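Local coordinates for protein transcription termination factor NusA (Planctomyces limnophilus, PDB 4MTN) that probably takes part in both termination and antitermination of transcription, binding the RNA polymerase core enzyme and nascent RNA, at residues L257-D269 / V279-A291. Residues are numbered along the deposited sequence; the frame is centred on the assembly and turned at random.
Sequences LVPNAMQPSEVED and VLVLVRDDQLSLA
Gln287, bent at chi2 (-82°), and Glu266, extended beyond CG, meet where the loop after helix 254-261 passes the helix 285-292 of a KH-type module, consistent with the second KH repeat of NusA. There the backbone N-H of Glu266 donates a hydrogen bond to Gln287 OE1 (N to OE1 2.8 Å), from well above the carbonyl plane. The Glu266 chain runs on past that amide, and its carboxylate, its plane tilted only 20° from that of the guanidinium, reaches Arg284 to form a salt bridge between Glu266 OE1 and Arg284 NH2. Glu268 comes to the same arginine differently, crossing it at about a right angle; its OE2 stands 3.3 Å from Arg284 CD, and the charge pairing with NE is long. A leucine in place of Gln287 would probably leave the backbone N-H of Glu266 without its acceptor and the loop less firmly held to the helix.

Two backbone bonds join Glu268 and Asp269 to Leu282 of strand 278-282: Glu268 N donates to Leu282 O, and Leu282 N to Asp269 O (171° at the hydrogen). Val281 is shared between two partners, CG1 meeting Val267 CG1 at 3.7 Å and CG2 meeting Val258 CG1 at 3.8 Å, which ties helix 254-261 to the sheet. Helix 297-306 adjoins this apolar layer through Val306 and Ala302. Closer to helix 285-292, selenomethionine Met262 sets its CE 3.6 Å from Ala291 CB.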
ATOM      1  N   LEU A 257       3.538  -9.995 -22.038  1.00 55.62           N
ATOM      2  CA  LEU A 257       2.872  -9.258 -20.967  1.00 55.56           C
ATOM      3  C   LEU A 257       2.650  -7.774 -21.263  1.00 55.80           C
ATOM      4  O   LEU A 257       1.567  -7.247 -21.009  1.00 56.47           O
ATOM      5  CB  LEU A 257       3.669  -9.398 -19.669  1.00 52.33           C
ATOM      6  CG  LEU A 257       3.118  -8.638 -18.463  1.00 49.33           C
ATOM      7  CD1 LEU A 257       1.718  -9.123 -18.115  1.00 45.61           C
ATOM      8  CD2 LEU A 257       4.051  -8.777 -17.272  1.00 50.58           C
ATOM      9  N   VAL A 258       3.669  -7.099 -21.789  1.00 56.27           N
ATOM     10  CA  VAL A 258       3.571  -5.659 -22.027  1.00 56.95           C
ATOM     11  C   VAL A 258       2.532  -5.300 -23.103  1.00 56.14           C
ATOM     12  O   VAL A 258       1.712  -4.413 -22.875  1.00 59.75           O
ATOM     13  CB  VAL A 258       4.945  -5.046 -22.401  1.00 55.45           C
ATOM     14  CG1 VAL A 258       4.782  -3.614 -22.887  1.00 49.52           C
ATOM     15  CG2 VAL A 258       5.893  -5.107 -21.215  1.00 56.23           C
ATOM     16  N   PRO A 259       2.550  -5.978 -24.272  1.00 57.76           N
ATOM     17  CA  PRO A 259       1.458  -5.689 -25.211  1.00 58.94           C
ATOM     18  C   PRO A 259       0.076  -6.000 -24.635  1.00 55.92           C
ATOM     19  O   PRO A 259      -0.891  -5.310 -24.959  1.00 58.35           O
ATOM     20  CB  PRO A 259       1.765  -6.604 -26.398  1.00 53.08           C
ATOM     21  CG  PRO A 259       3.232  -6.798 -26.346  1.00 53.58           C
ATOM     22  CD  PRO A 259       3.569  -6.852 -24.887  1.00 60.34           C
ATOM     23  N   ASN A 260      -0.006  -7.025 -23.791  1.00 51.32           N
ATOM     24  CA  ASN A 260      -1.256  -7.377 -23.127  1.00 53.69           C
ATOM     25  C   ASN A 260      -1.733  -6.276 -22.189  1.00 56.27           C
ATOM     26  O   ASN A 260      -2.929  -5.999 -22.097  1.00 57.85           O
ATOM     27  CB  ASN A 260      -1.095  -8.685 -22.348  1.00 55.66           C
ATOM     28  CG  ASN A 260      -0.979  -9.895 -23.253  1.00 59.14           C
ATOM     29  OD1 ASN A 260      -0.915  -9.767 -24.475  1.00 62.28           O
ATOM     30  ND2 ASN A 260      -0.948 -11.079 -22.653  1.00 57.59           N
ATOM     31  N   ALA A 261      -0.789  -5.653 -21.491  1.00 55.70           N
ATOM     32  CA  ALA A 261      -1.107  -4.593 -20.542  1.00 52.10           C
ATOM     33  C   ALA A 261      -1.383  -3.273 -21.257  1.00 51.49           C
ATOM     34  O   ALA A 261      -2.006  -2.372 -20.696  1.00 46.67           O
ATOM     35  CB  ALA A 261       0.025  -4.428 -19.537  1.00 52.51           C
HETATM   36  N   MSE A 262      -0.921  -3.169 -22.500  1.00 54.18           N
HETATM   37  CA  MSE A 262      -1.091  -1.950 -23.283  1.00 55.69           C
HETATM   38  C   MSE A 262      -2.426  -1.921 -24.023  1.00 60.25           C
HETATM   39  O   MSE A 262      -2.724  -0.962 -24.736  1.00 62.64           O
HETATM   40  CB  MSE A 262       0.059  -1.791 -24.279  1.00 56.28           C
HETATM   41  CG  MSE A 262       1.372  -1.359 -23.647  1.00 58.17           C
HETATM   42 SE   MSE A 262       1.237   0.362 -22.742  1.00 80.93          SE
HETATM   43  CE  MSE A 262       0.716   1.462 -24.265  1.00 72.59           C
ATOM     44  N   GLN A 263      -3.219  -2.976 -23.857  1.00 60.68           N
ATOM     45  CA  GLN A 263      -4.552  -3.039 -24.447  1.00 64.21           C
ATOM     46  C   GLN A 263      -5.412  -1.885 -23.933  1.00 69.27           C
ATOM     47  O   GLN A 263      -5.206  -1.414 -22.814  1.00 70.50           O
ATOM     48  CB  GLN A 263      -5.213  -4.385 -24.135  1.00 64.56           C
ATOM     49  CG  GLN A 263      -4.586  -5.572 -24.854  1.00 65.61           C
ATOM     50  CD  GLN A 263      -4.828  -5.547 -26.352  1.00 67.26           C
ATOM     51  OE1 GLN A 263      -5.807  -4.970 -26.826  1.00 68.57           O
ATOM     52  NE2 GLN A 263      -3.934  -6.177 -27.107  1.00 66.60           N
ATOM     53  N   PRO A 264      -6.387  -1.426 -24.737  1.00 73.17           N
ATOM     54  CA  PRO A 264      -6.818  -1.890 -26.066  1.00 74.58           C
ATOM     55  C   PRO A 264      -5.832  -1.612 -27.203  1.00 76.53           C
ATOM     56  O   PRO A 264      -5.953  -2.225 -28.264  1.00 83.27           O
ATOM     57  CB  PRO A 264      -8.121  -1.111 -26.305  1.00 75.39           C
ATOM     58  CG  PRO A 264      -8.524  -0.582 -24.965  1.00 74.68           C
ATOM     59  CD  PRO A 264      -7.244  -0.336 -24.246  1.00 72.91           C
ATOM     60  N   SER A 265      -4.885  -0.703 -26.993  1.00 74.28           N
ATOM     61  CA  SER A 265      -3.965  -0.299 -28.053  1.00 74.68           C
ATOM     62  C   SER A 265      -3.102  -1.458 -28.551  1.00 75.06           C
ATOM     63  O   SER A 265      -2.776  -2.374 -27.797  1.00 76.00           O
ATOM     64  CB  SER A 265      -3.066   0.842 -27.574  1.00 71.10           C
ATOM     65  OG  SER A 265      -2.175   0.402 -26.565  1.00 66.62           O
ATOM     66  N   GLU A 266      -2.739  -1.405 -29.829  1.00 75.13           N
ATOM     67  CA  GLU A 266      -1.885  -2.422 -30.432  1.00 75.90           C
ATOM     68  C   GLU A 266      -0.429  -1.965 -30.451  1.00 75.85           C
ATOM     69  O   GLU A 266      -0.140  -0.790 -30.678  1.00 72.79           O
ATOM     70  CB  GLU A 266      -2.358  -2.749 -31.850  1.00 82.01           C
ATOM     71  CG  GLU A 266      -3.768  -3.315 -31.918  1.00 86.33           C
ATOM     72  CD  GLU A 266      -4.186  -3.678 -33.329  1.00 93.02           C
ATOM     73  OE1 GLU A 266      -3.424  -3.381 -34.274  1.00 96.40           O
ATOM     74  OE2 GLU A 266      -5.278  -4.263 -33.495  1.00 95.90           O
ATOM     75  N   VAL A 267       0.483  -2.903 -30.213  1.00 77.99           N
ATOM     76  CA  VAL A 267       1.902  -2.584 -30.095  1.00 76.57           C
ATOM     77  C   VAL A 267       2.731  -3.219 -31.210  1.00 84.83           C
ATOM     78  O   VAL A 267       2.598  -4.409 -31.494  1.00 84.09           O
ATOM     79  CB  VAL A 267       2.456  -3.041 -28.730  1.00 70.27           C
ATOM     80  CG1 VAL A 267       3.968  -2.877 -28.676  1.00 73.34           C
ATOM     81  CG2 VAL A 267       1.787  -2.270 -27.603  1.00 66.90           C
ATOM     82  N   GLU A 268       3.585  -2.417 -31.838  1.00 96.03           N
ATOM     83  CA  GLU A 268       4.475  -2.909 -32.883  1.00101.22           C
ATOM     84  C   GLU A 268       5.718  -3.569 -32.294  1.00100.70           C
ATOM     85  O   GLU A 268       5.906  -4.780 -32.422  1.00108.67           O
ATOM     86  CB  GLU A 268       4.881  -1.770 -33.824  1.00109.31           C
ATOM     87  CG  GLU A 268       3.847  -1.434 -34.890  1.00118.64           C
ATOM     88  CD  GLU A 268       2.589  -0.807 -34.318  1.00123.57           C
ATOM     89  OE1 GLU A 268       2.647  -0.262 -33.195  1.00125.64           O
ATOM     90  OE2 GLU A 268       1.538  -0.860 -34.993  1.00126.26           O
ATOM     91  N   ASP A 269       6.565  -2.773 -31.648  1.00 91.66           N
ATOM     92  CA  ASP A 269       7.801  -3.286 -31.064  1.00 86.22           C
ATOM     93  C   ASP A 269       7.879  -3.051 -29.560  1.00 78.28           C
ATOM     94  O   ASP A 269       7.377  -2.050 -29.048  1.00 74.27           O
ATOM     95  CB  ASP A 269       9.017  -2.649 -31.742  1.00 90.21           C
ATOM     96  CG  ASP A 269       9.311  -3.250 -33.100  1.00 98.50           C
ATOM     97  OD1 ASP A 269       9.039  -4.453 -33.292  1.00101.91           O
ATOM     98  OD2 ASP A 269       9.820  -2.518 -33.976  1.00101.49           O
ATOM     99  N   VAL A 279      10.845   0.142 -20.390  1.00 72.69           N
ATOM    100  CA  VAL A 279      10.433  -0.580 -21.586  1.00 69.97           C
ATOM    101  C   VAL A 279       9.989   0.416 -22.649  1.00 69.61           C
ATOM    102  O   VAL A 279       9.087   1.221 -22.419  1.00 70.39           O
ATOM    103  CB  VAL A 279       9.288  -1.573 -21.299  1.00 65.98           C
ATOM    104  CG1 VAL A 279       8.722  -2.123 -22.600  1.00 65.06           C
ATOM    105  CG2 VAL A 279       9.776  -2.703 -20.409  1.00 64.08           C
ATOM    106  N   LEU A 280      10.631   0.366 -23.811  1.00 70.68           N
ATOM    107  CA  LEU A 280      10.298   1.277 -24.897  1.00 75.58           C
ATOM    108  C   LEU A 280       9.287   0.638 -25.845  1.00 76.57           C
ATOM    109  O   LEU A 280       9.592  -0.334 -26.533  1.00 79.05           O
ATOM    110  CB  LEU A 280      11.560   1.685 -25.659  1.00 79.48           C
ATOM    111  CG  LEU A 280      11.425   2.861 -26.625  1.00 81.91           C
ATOM    112  CD1 LEU A 280      10.941   4.102 -25.890  1.00 83.22           C
ATOM    113  CD2 LEU A 280      12.749   3.130 -27.321  1.00 83.06           C
ATOM    114  N   VAL A 281       8.080   1.196 -25.873  1.00 72.58           N
ATOM    115  CA  VAL A 281       6.998   0.645 -26.679  1.00 71.23           C
ATOM    116  C   VAL A 281       6.734   1.488 -27.924  1.00 71.37           C
ATOM    117  O   VAL A 281       6.417   2.675 -27.826  1.00 70.79           O
ATOM    118  CB  VAL A 281       5.699   0.528 -25.858  1.00 69.10           C
ATOM    119  CG1 VAL A 281       4.521   0.203 -26.762  1.00 70.23           C
ATOM    120  CG2 VAL A 281       5.853  -0.527 -24.772  1.00 67.54           C
ATOM    121  N   LEU A 282       6.869   0.867 -29.092  1.00 71.05           N
ATOM    122  CA  LEU A 282       6.637   1.549 -30.360  1.00 72.74           C
ATOM    123  C   LEU A 282       5.194   1.378 -30.829  1.00 76.06           C
ATOM    124  O   LEU A 282       4.691   0.259 -30.942  1.00 73.92           O
ATOM    125  CB  LEU A 282       7.605   1.036 -31.426  1.00 74.21           C
ATOM    126  CG  LEU A 282       9.069   1.415 -31.196  1.00 73.55           C
ATOM    127  CD1 LEU A 282       9.955   0.842 -32.288  1.00 77.72           C
ATOM    128  CD2 LEU A 282       9.213   2.926 -31.122  1.00 72.03           C
ATOM    129  N   VAL A 283       4.539   2.501 -31.106  1.00 76.97           N
ATOM    130  CA  VAL A 283       3.119   2.510 -31.437  1.00 75.74           C
ATOM    131  C   VAL A 283       2.831   3.450 -32.607  1.00 81.92           C
ATOM    132  O   VAL A 283       3.327   4.575 -32.644  1.00 86.70           O
ATOM    133  CB  VAL A 283       2.275   2.922 -30.207  1.00 72.65           C
ATOM    134  CG1 VAL A 283       0.896   3.389 -30.620  1.00 72.90           C
ATOM    135  CG2 VAL A 283       2.177   1.769 -29.217  1.00 70.79           C
ATOM    136  N   ARG A 284       2.030   2.982 -33.561  1.00 82.52           N
ATOM    137  CA  ARG A 284       1.676   3.776 -34.734  1.00 84.30           C
ATOM    138  C   ARG A 284       0.831   4.989 -34.352  1.00 83.42           C
ATOM    139  O   ARG A 284       0.218   5.019 -33.285  1.00 80.20           O
ATOM    140  CB  ARG A 284       0.934   2.912 -35.756  1.00 88.53           C
ATOM    141  CG  ARG A 284      -0.193   2.084 -35.162  1.00 89.98           C
ATOM    142  CD  ARG A 284      -0.830   1.176 -36.203  1.00 93.55           C
ATOM    143  NE  ARG A 284      -1.870   0.333 -35.622  1.00 96.18           N
ATOM    144  CZ  ARG A 284      -2.538  -0.600 -36.292  1.00 99.23           C
ATOM    145  NH1 ARG A 284      -2.276  -0.817 -37.573  1.00104.39           N
ATOM    146  NH2 ARG A 284      -3.470  -1.319 -35.679  1.00 97.90           N
ATOM    147  N   ASP A 285       0.808   5.985 -35.234  1.00 87.83           N
ATOM    148  CA  ASP A 285       0.198   7.284 -34.950  1.00 90.81           C
ATOM    149  C   ASP A 285      -1.257   7.215 -34.488  1.00 91.20           C
ATOM    150  O   ASP A 285      -1.634   7.871 -33.517  1.00 87.06           O
ATOM    151  CB  ASP A 285       0.290   8.181 -36.186  1.00 96.37           C
ATOM    152  CG  ASP A 285       1.714   8.360 -36.671  1.00 99.76           C
ATOM    153  OD1 ASP A 285       2.422   9.234 -36.129  1.00100.14           O
ATOM    154  OD2 ASP A 285       2.125   7.624 -37.593  1.00102.80           O
ATOM    155  N   ASP A 286      -2.073   6.427 -35.182  1.00 96.96           N
ATOM    156  CA  ASP A 286      -3.496   6.345 -34.864  1.00100.88           C
ATOM    157  C   ASP A 286      -3.746   5.661 -33.521  1.00 98.05           C
ATOM    158  O   ASP A 286      -4.784   5.871 -32.892  1.00 99.29           O
ATOM    159  CB  ASP A 286      -4.253   5.615 -35.978  1.00109.22           C
ATOM    160  CG  ASP A 286      -3.571   4.330 -36.411  1.00114.43           C
ATOM    161  OD1 ASP A 286      -2.970   3.649 -35.555  1.00117.24           O
ATOM    162  OD2 ASP A 286      -3.639   3.998 -37.613  1.00117.83           O
ATOM    163  N   GLN A 287      -2.793   4.843 -33.087  1.00 95.05           N
ATOM    164  CA  GLN A 287      -2.914   4.133 -31.819  1.00 92.70           C
ATOM    165  C   GLN A 287      -2.214   4.868 -30.676  1.00 89.77           C
ATOM    166  O   GLN A 287      -2.249   4.418 -29.532  1.00 88.82           O
ATOM    167  CB  GLN A 287      -2.347   2.717 -31.947  1.00 94.66           C
ATOM    168  CG  GLN A 287      -3.204   1.757 -32.758  1.00 98.95           C
ATOM    169  CD  GLN A 287      -4.337   1.153 -31.948  1.00101.90           C
ATOM    170  OE1 GLN A 287      -4.347  -0.049 -31.680  1.00104.95           O
ATOM    171  NE2 GLN A 287      -5.302   1.980 -31.565  1.00102.31           N
ATOM    172  N   LEU A 288      -1.585   5.995 -30.993  1.00 87.63           N
ATOM    173  CA  LEU A 288      -0.786   6.734 -30.017  1.00 80.50           C
ATOM    174  C   LEU A 288      -1.627   7.305 -28.878  1.00 79.73           C
ATOM    175  O   LEU A 288      -1.243   7.217 -27.711  1.00 77.38           O
ATOM    176  CB  LEU A 288      -0.019   7.864 -30.709  1.00 79.28           C
ATOM    177  CG  LEU A 288       0.860   8.750 -29.822  1.00 74.37           C
ATOM    178  CD1 LEU A 288       1.959   7.933 -29.162  1.00 71.82           C
ATOM    179  CD2 LEU A 288       1.451   9.899 -30.629  1.00 72.91           C
ATOM    180  N   SER A 289      -2.769   7.891 -29.221  1.00 82.13           N
ATOM    181  CA  SER A 289      -3.647   8.503 -28.227  1.00 80.27           C
ATOM    182  C   SER A 289      -4.284   7.458 -27.318  1.00 75.98           C
ATOM    183  O   SER A 289      -4.436   7.674 -26.116  1.00 71.32           O
ATOM    184  CB  SER A 289      -4.737   9.330 -28.913  1.00 83.09           C
ATOM    185  OG  SER A 289      -5.649   9.860 -27.965  1.00 82.67           O
ATOM    186  N   LEU A 290      -4.654   6.323 -27.900  1.00 77.78           N
ATOM    187  CA  LEU A 290      -5.296   5.254 -27.149  1.00 75.23           C
ATOM    188  C   LEU A 290      -4.295   4.583 -26.211  1.00 76.37           C
ATOM    189  O   LEU A 290      -4.647   4.159 -25.108  1.00 74.27           O
ATOM    190  CB  LEU A 290      -5.912   4.229 -28.106  1.00 76.22           C
ATOM    191  CG  LEU A 290      -7.095   3.395 -27.609  1.00 75.53           C
ATOM    192  CD1 LEU A 290      -7.939   2.930 -28.786  1.00 79.72           C
ATOM    193  CD2 LEU A 290      -6.621   2.200 -26.798  1.00 73.08           C
ATOM    194  N   ALA A 291      -3.046   4.495 -26.659  1.00 75.80           N
ATOM    195  CA  ALA A 291      -1.983   3.882 -25.871  1.00 71.98           C
ATOM    196  C   ALA A 291      -1.744   4.657 -24.581  1.00 76.36           C
ATOM    197  O   ALA A 291      -1.649   4.068 -23.506  1.00 77.20           O
ATOM    198  CB  ALA A 291      -0.698   3.797 -26.686  1.00 70.00           C
TER